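Local structure of minor fimbrium subunit Mfa5 (Porphyromonas gingivalis ATCC 33277, 6TO1) at residues 132-137 with 201-207; 145-149 with 362-366; 228-234 with 357-363. The protein serves as an accessory subunit of the minor fimbriae, surface pili that mediate biofilm formation and adhesion to host cells and other oral bacteria. All coordinates share one frame. Residue numbers count along the deposited sequence, not the author numbering.

Contact 1: 132-137 with 201-207; sequences IDQSSS and LTPIWGT. With MG (magnesium ion), chain B; PO4 (phosphate ion), chain C.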
loop_
_atom_site.group_PDB
_atom_site.type_symbol
_atom_site.label_atom_id
_atom_site.label_comp_id
_atom_site.label_asym_id
_atom_site.label_seq_id
_atom_site.Cartn_x
_atom_site.Cartn_y
_atom_site.Cartn_z
ATOM N N ILE A 132 8.486 33.296 5.676
ATOM C CA ILE A 132 9.241 34.133 4.745
ATOM C C ILE A 132 9.640 35.447 5.414
ATOM O O ILE A 132 8.790 36.194 5.904
ATOM C CB ILE A 132 8.468 34.395 3.435
ATOM C CG1 ILE A 132 7.932 33.073 2.865
ATOM C CG2 ILE A 132 9.371 35.096 2.398
ATOM C CD1 ILE A 132 7.263 33.191 1.496
ATOM N N ASP A 133 10.950 35.719 5.393
ATOM C CA ASP A 133 11.591 36.969 5.807
ATOM C C ASP A 133 11.242 38.077 4.820
ATOM O O ASP A 133 11.624 37.993 3.652
ATOM C CB ASP A 133 13.082 36.650 5.821
ATOM C CG ASP A 133 13.972 37.775 6.277
ATOM O OD1 ASP A 133 13.558 38.948 6.392
ATOM O OD2 ASP A 133 15.155 37.447 6.501
ATOM N N GLN A 134 10.470 39.081 5.256
ATOM C CA GLN A 134 10.241 40.294 4.462
ATOM C C GLN A 134 10.873 41.517 5.127
ATOM O O GLN A 134 10.337 42.632 5.061
ATOM C CB GLN A 134 8.740 40.523 4.194
ATOM C CG GLN A 134 7.864 40.786 5.386
ATOM C CD GLN A 134 6.459 41.310 4.997
ATOM O OE1 GLN A 134 5.956 41.049 3.906
ATOM N NE2 GLN A 134 5.842 42.052 5.897
ATOM N N SER A 135 12.010 41.320 5.793
ATOM C CA SER A 135 12.698 42.413 6.472
ATOM C C SER A 135 13.368 43.327 5.454
ATOM O O SER A 135 13.534 42.981 4.294
ATOM C CB SER A 135 13.740 41.866 7.456
ATOM O OG SER A 135 14.789 41.231 6.748
ATOM N N SER A 136 13.789 44.507 5.917
ATOM C CA SER A 136 14.333 45.514 4.998
ATOM C C SER A 136 15.628 45.058 4.332
ATOM O O SER A 136 15.914 45.461 3.192
ATOM C CB SER A 136 14.505 46.849 5.759
ATOM O OG SER A 136 15.748 46.922 6.419
ATOM N N SER A 137 16.391 44.157 4.965
ATOM C CA SER A 137 17.588 43.642 4.312
ATOM C C SER A 137 17.270 42.825 3.071
ATOM O O SER A 137 18.185 42.571 2.264
ATOM C CB SER A 137 18.392 42.787 5.305
ATOM O OG SER A 137 17.617 41.649 5.682
ATOM N N LEU A 201 4.167 40.323 -0.334
ATOM C CA LEU A 201 5.253 40.578 0.602
ATOM C C LEU A 201 5.921 41.905 0.266
ATOM O O LEU A 201 6.103 42.243 -0.906
ATOM C CB LEU A 201 6.291 39.459 0.530
ATOM C CG LEU A 201 5.877 38.049 0.935
ATOM C CD1 LEU A 201 7.086 37.116 0.672
ATOM C CD2 LEU A 201 5.436 37.959 2.376
ATOM N N THR A 202 6.338 42.628 1.302
ATOM C CA THR A 202 6.920 43.940 1.119
ATOM C C THR A 202 7.949 44.186 2.213
ATOM O O THR A 202 7.733 43.762 3.357
ATOM C CB THR A 202 5.803 44.995 1.164
ATOM O OG1 THR A 202 6.290 46.251 0.696
ATOM C CG2 THR A 202 5.299 45.143 2.574
ATOM N N PRO A 203 9.059 44.842 1.906
ATOM C CA PRO A 203 10.139 44.962 2.909
ATOM C C PRO A 203 9.798 45.930 4.030
ATOM O O PRO A 203 9.433 47.079 3.789
ATOM C CB PRO A 203 11.342 45.457 2.095
ATOM C CG PRO A 203 10.968 45.308 0.656
ATOM C CD PRO A 203 9.472 45.335 0.576
ATOM N N ILE A 204 9.967 45.466 5.273
ATOM C CA ILE A 204 9.683 46.237 6.471
ATOM C C ILE A 204 10.859 46.044 7.422
ATOM O O ILE A 204 11.416 44.948 7.501
ATOM C CB ILE A 204 8.360 45.801 7.137
ATOM C CG1 ILE A 204 7.185 46.072 6.195
ATOM C CG2 ILE A 204 8.166 46.492 8.459
ATOM C CD1 ILE A 204 5.849 45.556 6.703
ATOM N N TRP A 205 11.241 47.098 8.141
ATOM C CA TRP A 205 12.410 47.005 9.012
ATOM C C TRP A 205 12.255 45.871 10.029
ATOM O O TRP A 205 11.168 45.606 10.544
ATOM C CB TRP A 205 12.665 48.344 9.767
ATOM C CG TRP A 205 11.551 48.793 10.698
ATOM C CD1 TRP A 205 10.480 49.617 10.394
ATOM C CD2 TRP A 205 11.387 48.442 12.091
ATOM N NE1 TRP A 205 9.670 49.764 11.498
ATOM C CE2 TRP A 205 10.214 49.075 12.552
ATOM C CE3 TRP A 205 12.125 47.672 12.982
ATOM C CZ2 TRP A 205 9.754 48.930 13.854
ATOM C CZ3 TRP A 205 11.656 47.521 14.271
ATOM C CH2 TRP A 205 10.494 48.158 14.699
ATOM N N GLY A 206 13.384 45.241 10.365
ATOM C CA GLY A 206 13.415 44.305 11.470
ATOM C C GLY A 206 13.390 42.867 10.992
ATOM O O GLY A 206 12.648 42.552 10.072
ATOM N N THR A 207 14.176 41.986 11.605
ATOM C CA THR A 207 14.239 40.583 11.193
ATOM C C THR A 207 14.047 39.702 12.429
ATOM O O THR A 207 15.017 39.231 13.042
ATOM C CB THR A 207 15.556 40.283 10.466
ATOM O OG1 THR A 207 15.794 41.227 9.401
ATOM C CG2 THR A 207 15.548 38.869 9.910
HETATM MG MG MG B . 16.705 41.368 7.553
HETATM P P PO4 C . 16.603 44.359 8.826
HETATM O O1 PO4 C . 15.512 45.422 8.598
HETATM O O2 PO4 C . 16.450 43.770 10.222
HETATM O O3 PO4 C . 17.938 45.077 8.758
HETATM O O4 PO4 C . 16.589 43.335 7.756
HETATM O O HOH W 1 16.926 39.387 7.154
HETATM O O HOH W 2 18.638 41.239 8.369
#
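This is the metal-ion-dependent adhesion site (MIDAS) of a von Willebrand factor A domain: D133, S135 and S137 supply the DxSxS motif at the end of strand 126-133, and T207 comes from the loop between helices 191-199 and 209-220. The magnesium is six-coordinate. S135 OG, S137 OG and T207 OG1 each lie 2.1 Å from MG, phosphate O4 lies at 2.0 Å, and waters 1 and 2 at 2.0 and 2.1 Å complete the shell. D133 acts from the second shell: its OD2 accepts from water 1 at 2.7 Å, while its OD1 accepts from S135 OG at 2.6 Å and from S135 N at 2.9 Å, the latter closing an Asx turn. D235, hydrogen-bonded to S137 OG, adds another outer-shell carboxylate. The two segments are joined by I204 N to Q134 O at 2.9 Å and T202 N to Q134 OE1 at 3.1 Å, while Q134 NE2 is hydrogen-bonded to D178; I132 CG2 packs 3.5 Å from L201 CD1. G206, at phi/psi 102/139, a conformation that calls for glycine, donates its N to phosphate O1 at 2.8 Å; T207 OG1 donates to O2 at 2.8 Å. With neutral hydroxyls as direct protein ligands and carboxylates held back, the magnesium probably favours an external anionic oxygen. Phosphate, probably from the crystallisation liquor, fills the position that an acidic ligand residue occupies in related MIDAS domains.

Contact 2: 145-149 with 362-366; sequences RLKSA and GYDLG
In this Rossmann-like vWA fold, one regular alpha-helical turn, 145-149, of helix 143-160 packs against the loop leaving strand 357-362. The closest CA pair is R145 with Y363, 5.8 Å apart. R145 lies within the helix, its O accepting from A149 N at 2.9 Å. With chi1 m and the remaining torsions extended, its side chain passes Y363 O (3.5 Å from R145 CG). R145 NH2 lies 3.4 Å from D364 OD2, a salt bridge of charges alone, with D364 CG over a guanidinium face; NH1 pairs with D235 beside the magnesium site. S148, chi1 t, points toward the loop, its OG at the ring edge of Y363, 3.6 Å from CE1. A149 places CB over one ring face, 4.0 Å from Y363 CE1. Y363 (phi/psi -94/0) has chi1 -76° and chi2 -101°, its OH hydrogen-bonded to S152. D364 (-86/107, chi1 t) forms an Asx turn, OD1 accepting from G366 N at 3.0 Å; water 3 lies 3.2 Å from both R145 NH2 and D364 OD1.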
loop_
_atom_site.group_PDB
_atom_site.type_symbol
_atom_site.label_atom_id
_atom_site.label_comp_id
_atom_site.label_asym_id
_atom_site.label_seq_id
_atom_site.Cartn_x
_atom_site.Cartn_y
_atom_site.Cartn_z
ATOM N N ARG A 145 16.608 39.829 -3.436
ATOM C CA ARG A 145 16.348 38.793 -2.439
ATOM C C ARG A 145 14.853 38.549 -2.279
ATOM O O ARG A 145 14.378 37.423 -2.460
ATOM C CB ARG A 145 16.973 39.196 -1.100
ATOM C CG ARG A 145 18.493 39.235 -1.109
ATOM C CD ARG A 145 19.056 39.585 0.268
ATOM N NE ARG A 145 20.493 39.854 0.238
ATOM C CZ ARG A 145 21.194 40.286 1.281
ATOM N NH1 ARG A 145 20.607 40.476 2.456
ATOM N NH2 ARG A 145 22.488 40.514 1.165
ATOM N N LEU A 146 14.091 39.600 -1.941
ATOM C CA LEU A 146 12.651 39.416 -1.760
ATOM C C LEU A 146 11.995 38.984 -3.071
ATOM O O LEU A 146 11.092 38.137 -3.075
ATOM C CB LEU A 146 12.011 40.692 -1.213
ATOM C CG LEU A 146 10.548 40.519 -0.802
ATOM C CD1 LEU A 146 10.372 39.363 0.216
ATOM C CD2 LEU A 146 9.941 41.799 -0.247
ATOM N N LYS A 147 12.454 39.531 -4.201
ATOM C CA LYS A 147 11.882 39.115 -5.480
ATOM C C LYS A 147 12.063 37.619 -5.684
ATOM O O LYS A 147 11.138 36.933 -6.142
ATOM C CB LYS A 147 12.491 39.926 -6.636
ATOM C CG LYS A 147 11.765 41.281 -6.842
ATOM C CD LYS A 147 12.678 42.375 -7.420
ATOM C CE LYS A 147 13.247 42.003 -8.788
ATOM N NZ LYS A 147 13.794 43.196 -9.517
ATOM N N SER A 148 13.229 37.077 -5.289
ATOM C CA SER A 148 13.492 35.650 -5.447
ATOM C C SER A 148 12.683 34.827 -4.448
ATOM O O SER A 148 12.211 33.735 -4.776
ATOM C CB SER A 148 14.988 35.360 -5.266
ATOM O OG SER A 148 15.251 33.983 -5.384
ATOM N N ALA A 149 12.519 35.330 -3.222
ATOM C CA ALA A 149 11.662 34.636 -2.267
ATOM C C ALA A 149 10.226 34.555 -2.782
ATOM O O ALA A 149 9.552 33.535 -2.609
ATOM C CB ALA A 149 11.705 35.347 -0.915
ATOM N N GLY A 362 18.787 30.080 2.190
ATOM C CA GLY A 362 19.500 31.317 2.423
ATOM C C GLY A 362 19.533 32.167 1.167
ATOM O O GLY A 362 20.098 31.765 0.151
ATOM N N TYR A 363 18.928 33.347 1.246
ATOM C CA TYR A 363 18.792 34.220 0.082
ATOM C C TYR A 363 19.897 35.272 -0.053
ATOM O O TYR A 363 19.877 36.047 -1.017
ATOM C CB TYR A 363 17.405 34.884 0.114
ATOM C CG TYR A 363 16.324 33.909 -0.299
ATOM C CD1 TYR A 363 15.781 33.933 -1.576
ATOM C CD2 TYR A 363 15.889 32.913 0.577
ATOM C CE1 TYR A 363 14.818 33.038 -1.950
ATOM C CE2 TYR A 363 14.948 32.000 0.197
ATOM C CZ TYR A 363 14.402 32.068 -1.057
ATOM O OH TYR A 363 13.466 31.143 -1.425
ATOM N N ASP A 364 20.862 35.314 0.860
ATOM C CA ASP A 364 22.080 36.112 0.685
ATOM C C ASP A 364 23.068 35.238 -0.085
ATOM O O ASP A 364 23.594 34.260 0.460
ATOM C CB ASP A 364 22.648 36.535 2.039
ATOM C CG ASP A 364 23.873 37.437 1.921
ATOM O OD1 ASP A 364 24.500 37.469 0.851
ATOM O OD2 ASP A 364 24.189 38.116 2.916
ATOM N N LEU A 365 23.285 35.548 -1.364
ATOM C CA LEU A 365 24.133 34.714 -2.209
ATOM C C LEU A 365 25.606 35.138 -2.202
ATOM O O LEU A 365 26.392 34.623 -3.009
ATOM C CB LEU A 365 23.621 34.709 -3.654
ATOM C CG LEU A 365 22.147 34.322 -3.842
ATOM C CD1 LEU A 365 21.785 34.244 -5.334
ATOM C CD2 LEU A 365 21.839 33.004 -3.204
ATOM N N GLY A 366 25.998 36.025 -1.315
ATOM C CA GLY A 366 27.366 36.509 -1.232
ATOM C C GLY A 366 28.260 35.789 -0.236
ATOM O O GLY A 366 29.344 36.290 0.082
HETATM O O HOH W 3 24.396 39.805 -1.333
#

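Contact 3: 228-234 with 357-363; sequences KHIILMS and TIHTIGY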
loop_
_atom_site.group_PDB
_atom_site.type_symbol
_atom_site.label_atom_id
_atom_site.label_comp_id
_atom_site.label_asym_id
_atom_site.label_seq_id
_atom_site.Cartn_x
_atom_site.Cartn_y
_atom_site.Cartn_z
ATOM N N LYS A 228 5.572 16.742 9.386
ATOM C CA LYS A 228 5.368 18.150 9.709
ATOM C C LYS A 228 6.650 18.895 9.385
ATOM O O LYS A 228 7.713 18.588 9.955
ATOM C CB LYS A 228 4.980 18.322 11.185
ATOM C CG LYS A 228 3.658 17.698 11.568
ATOM C CD LYS A 228 3.396 17.764 13.068
ATOM C CE LYS A 228 2.209 16.886 13.467
ATOM N NZ LYS A 228 2.121 16.729 14.946
ATOM N N HIS A 229 6.558 19.846 8.454
ATOM C CA HIS A 229 7.706 20.593 7.964
ATOM C C HIS A 229 7.528 22.092 8.167
ATOM O O HIS A 229 6.442 22.630 7.951
ATOM C CB HIS A 229 7.938 20.379 6.455
ATOM C CG HIS A 229 8.156 18.958 6.056
ATOM N ND1 HIS A 229 9.414 18.432 5.841
ATOM C CD2 HIS A 229 7.283 17.954 5.820
ATOM C CE1 HIS A 229 9.304 17.170 5.462
ATOM N NE2 HIS A 229 8.019 16.852 5.458
ATOM N N ILE A 230 8.605 22.759 8.565
ATOM C CA ILE A 230 8.709 24.215 8.535
ATOM C C ILE A 230 9.790 24.573 7.535
ATOM O O ILE A 230 10.902 24.038 7.605
ATOM C CB ILE A 230 9.027 24.802 9.919
ATOM C CG1 ILE A 230 7.887 24.467 10.872
ATOM C CG2 ILE A 230 9.320 26.295 9.823
ATOM C CD1 ILE A 230 8.197 24.801 12.352
ATOM N N ILE A 231 9.462 25.466 6.602
ATOM C CA ILE A 231 10.418 25.962 5.617
ATOM C C ILE A 231 10.672 27.441 5.893
ATOM O O ILE A 231 9.772 28.266 5.722
ATOM C CB ILE A 231 9.906 25.771 4.173
ATOM C CG1 ILE A 231 9.641 24.304 3.869
ATOM C CG2 ILE A 231 10.885 26.406 3.155
ATOM C CD1 ILE A 231 8.712 24.104 2.616
ATOM N N LEU A 232 11.911 27.791 6.241
ATOM C CA LEU A 232 12.284 29.170 6.516
ATOM C C LEU A 232 13.082 29.721 5.350
ATOM O O LEU A 232 14.111 29.162 4.975
ATOM C CB LEU A 232 13.111 29.269 7.807
ATOM C CG LEU A 232 13.674 30.615 8.191
ATOM C CD1 LEU A 232 12.585 31.628 8.513
ATOM C CD2 LEU A 232 14.637 30.409 9.388
ATOM N N MET A 233 12.620 30.835 4.803
ATOM C CA MET A 233 13.227 31.499 3.661
ATOM C C MET A 233 13.712 32.857 4.148
ATOM O O MET A 233 12.902 33.751 4.422
ATOM C CB MET A 233 12.206 31.639 2.527
ATOM C CG MET A 233 11.818 30.289 1.944
ATOM S SD MET A 233 10.169 30.178 1.215
ATOM C CE MET A 233 10.296 31.440 -0.045
ATOM N N SER A 234 15.022 33.015 4.282
ATOM C CA SER A 234 15.544 34.202 4.940
ATOM C C SER A 234 16.924 34.512 4.387
ATOM O O SER A 234 17.615 33.627 3.888
ATOM C CB SER A 234 15.596 33.988 6.462
ATOM O OG SER A 234 16.270 35.073 7.084
ATOM N N THR A 357 10.324 18.825 11.055
ATOM C CA THR A 357 11.482 18.918 10.175
ATOM C C THR A 357 11.651 20.369 9.747
ATOM O O THR A 357 10.685 21.011 9.331
ATOM C CB THR A 357 11.292 18.016 8.953
ATOM O OG1 THR A 357 11.175 16.666 9.395
ATOM C CG2 THR A 357 12.460 18.125 8.011
ATOM N N ILE A 358 12.873 20.877 9.842
ATOM C CA ILE A 358 13.141 22.275 9.540
ATOM C C ILE A 358 14.045 22.358 8.328
ATOM O O ILE A 358 15.178 21.861 8.361
ATOM C CB ILE A 358 13.799 23.030 10.714
ATOM C CG1 ILE A 358 13.139 22.627 12.014
ATOM C CG2 ILE A 358 13.756 24.521 10.434
ATOM C CD1 ILE A 358 11.689 22.921 12.104
ATOM N N HIS A 359 13.575 23.069 7.303
ATOM C CA HIS A 359 14.346 23.410 6.121
ATOM C C HIS A 359 14.646 24.903 6.125
ATOM O O HIS A 359 13.766 25.715 6.438
ATOM C CB HIS A 359 13.575 23.099 4.843
ATOM C CG HIS A 359 12.918 21.763 4.840
ATOM N ND1 HIS A 359 13.434 20.692 4.140
ATOM C CD2 HIS A 359 11.787 21.321 5.435
ATOM C CE1 HIS A 359 12.649 19.644 4.320
ATOM N NE2 HIS A 359 11.637 20.002 5.091
ATOM N N THR A 360 15.862 25.276 5.762
ATOM C CA THR A 360 16.177 26.692 5.664
ATOM C C THR A 360 16.783 26.957 4.297
ATOM O O THR A 360 17.523 26.143 3.751
ATOM C CB THR A 360 17.142 27.175 6.762
ATOM O OG1 THR A 360 18.337 26.390 6.701
ATOM C CG2 THR A 360 16.519 27.034 8.124
ATOM N N ILE A 361 16.489 28.134 3.768
ATOM C CA ILE A 361 16.929 28.535 2.439
ATOM C C ILE A 361 17.525 29.917 2.585
ATOM O O ILE A 361 16.846 30.835 3.044
ATOM C CB ILE A 361 15.766 28.536 1.431
ATOM C CG1 ILE A 361 15.094 27.169 1.414
ATOM C CG2 ILE A 361 16.260 28.937 0.072
ATOM C CD1 ILE A 361 13.836 27.146 0.563
ATOM N N GLY A 362 18.787 30.080 2.190
ATOM C CA GLY A 362 19.500 31.317 2.423
ATOM C C GLY A 362 19.533 32.167 1.167
ATOM O O GLY A 362 20.098 31.765 0.151
ATOM N N TYR A 363 18.928 33.347 1.246
ATOM C CA TYR A 363 18.792 34.220 0.082
ATOM C C TYR A 363 19.897 35.272 -0.053
ATOM O O TYR A 363 19.877 36.047 -1.017
ATOM C CB TYR A 363 17.405 34.884 0.114
ATOM C CG TYR A 363 16.324 33.909 -0.299
ATOM C CD1 TYR A 363 15.781 33.933 -1.576
ATOM C CD2 TYR A 363 15.889 32.913 0.577
ATOM C CE1 TYR A 363 14.818 33.038 -1.950
ATOM C CE2 TYR A 363 14.948 32.000 0.197
ATOM C CZ TYR A 363 14.402 32.068 -1.057
ATOM O OH TYR A 363 13.466 31.143 -1.425
#
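Seven backbone hydrogen bonds tie strand 228-234 to segment 357-363 in parallel register. T357 N donates to K228 O and I230 N to T357 O, both at 2.8 Å; H359 N to I230 O (2.9 Å), L232 N to H359 O (2.8 Å), I361 N to L232 O (2.9 Å) and S234 N to I361 O (3.1 Å) continue the ladder, and Y363 N to S234 O (3.0 Å) ends it. The strand axes approach to 4.7 Å at 16°. A side-chain bond adds to this: H229 ND1 and H359 NE2 are 2.8 Å apart, either able to donate, with the rings rim to rim and their planes at 29°. On that same face I361 CD1 lies 4.0 Å from both I231 CG2 and M233 CG, and M233 CB is 3.6 Å from Y363 CE2; helix 143-160 packs here. The other face carries I230, whose CB is 3.9 Å from I358 CD1, with L232 and T360 further along, and helix 209-220 touches I230 and L232. S234 OG, also on this face, hydrogen-bonds to D133. Largely aliphatic mid-strand faces packed by helices befit interior alpha/beta strands; one facing imidazole nitrogen of H229-H359 must carry the proton.

In the fold
All three contacts lie in the vWA domain, 30 to 44 Å from the centre of the elongated chain. Contacts 1 and 2 have centres about 12 Å apart, 2 and 3 about 13 Å, and 1 and 3 about 16 Å. Contacts 1 and 3 reach one mixed sheet, where strand 126-133 neighbours 227-234, itself paired with 357-362; D133 N to M233 O (2.9 Å) and D133 OD2 to S234 OG (2.7 Å) connect them. Contact 2 shares G362 and Y363 with contact 3, and its helix 143-160 follows the strand of contact 1. Along the chain, contact 1 closes before 3 opens, while 1 and 2 interleave. The metal site thus lies at the parallel strands' C-terminal edge.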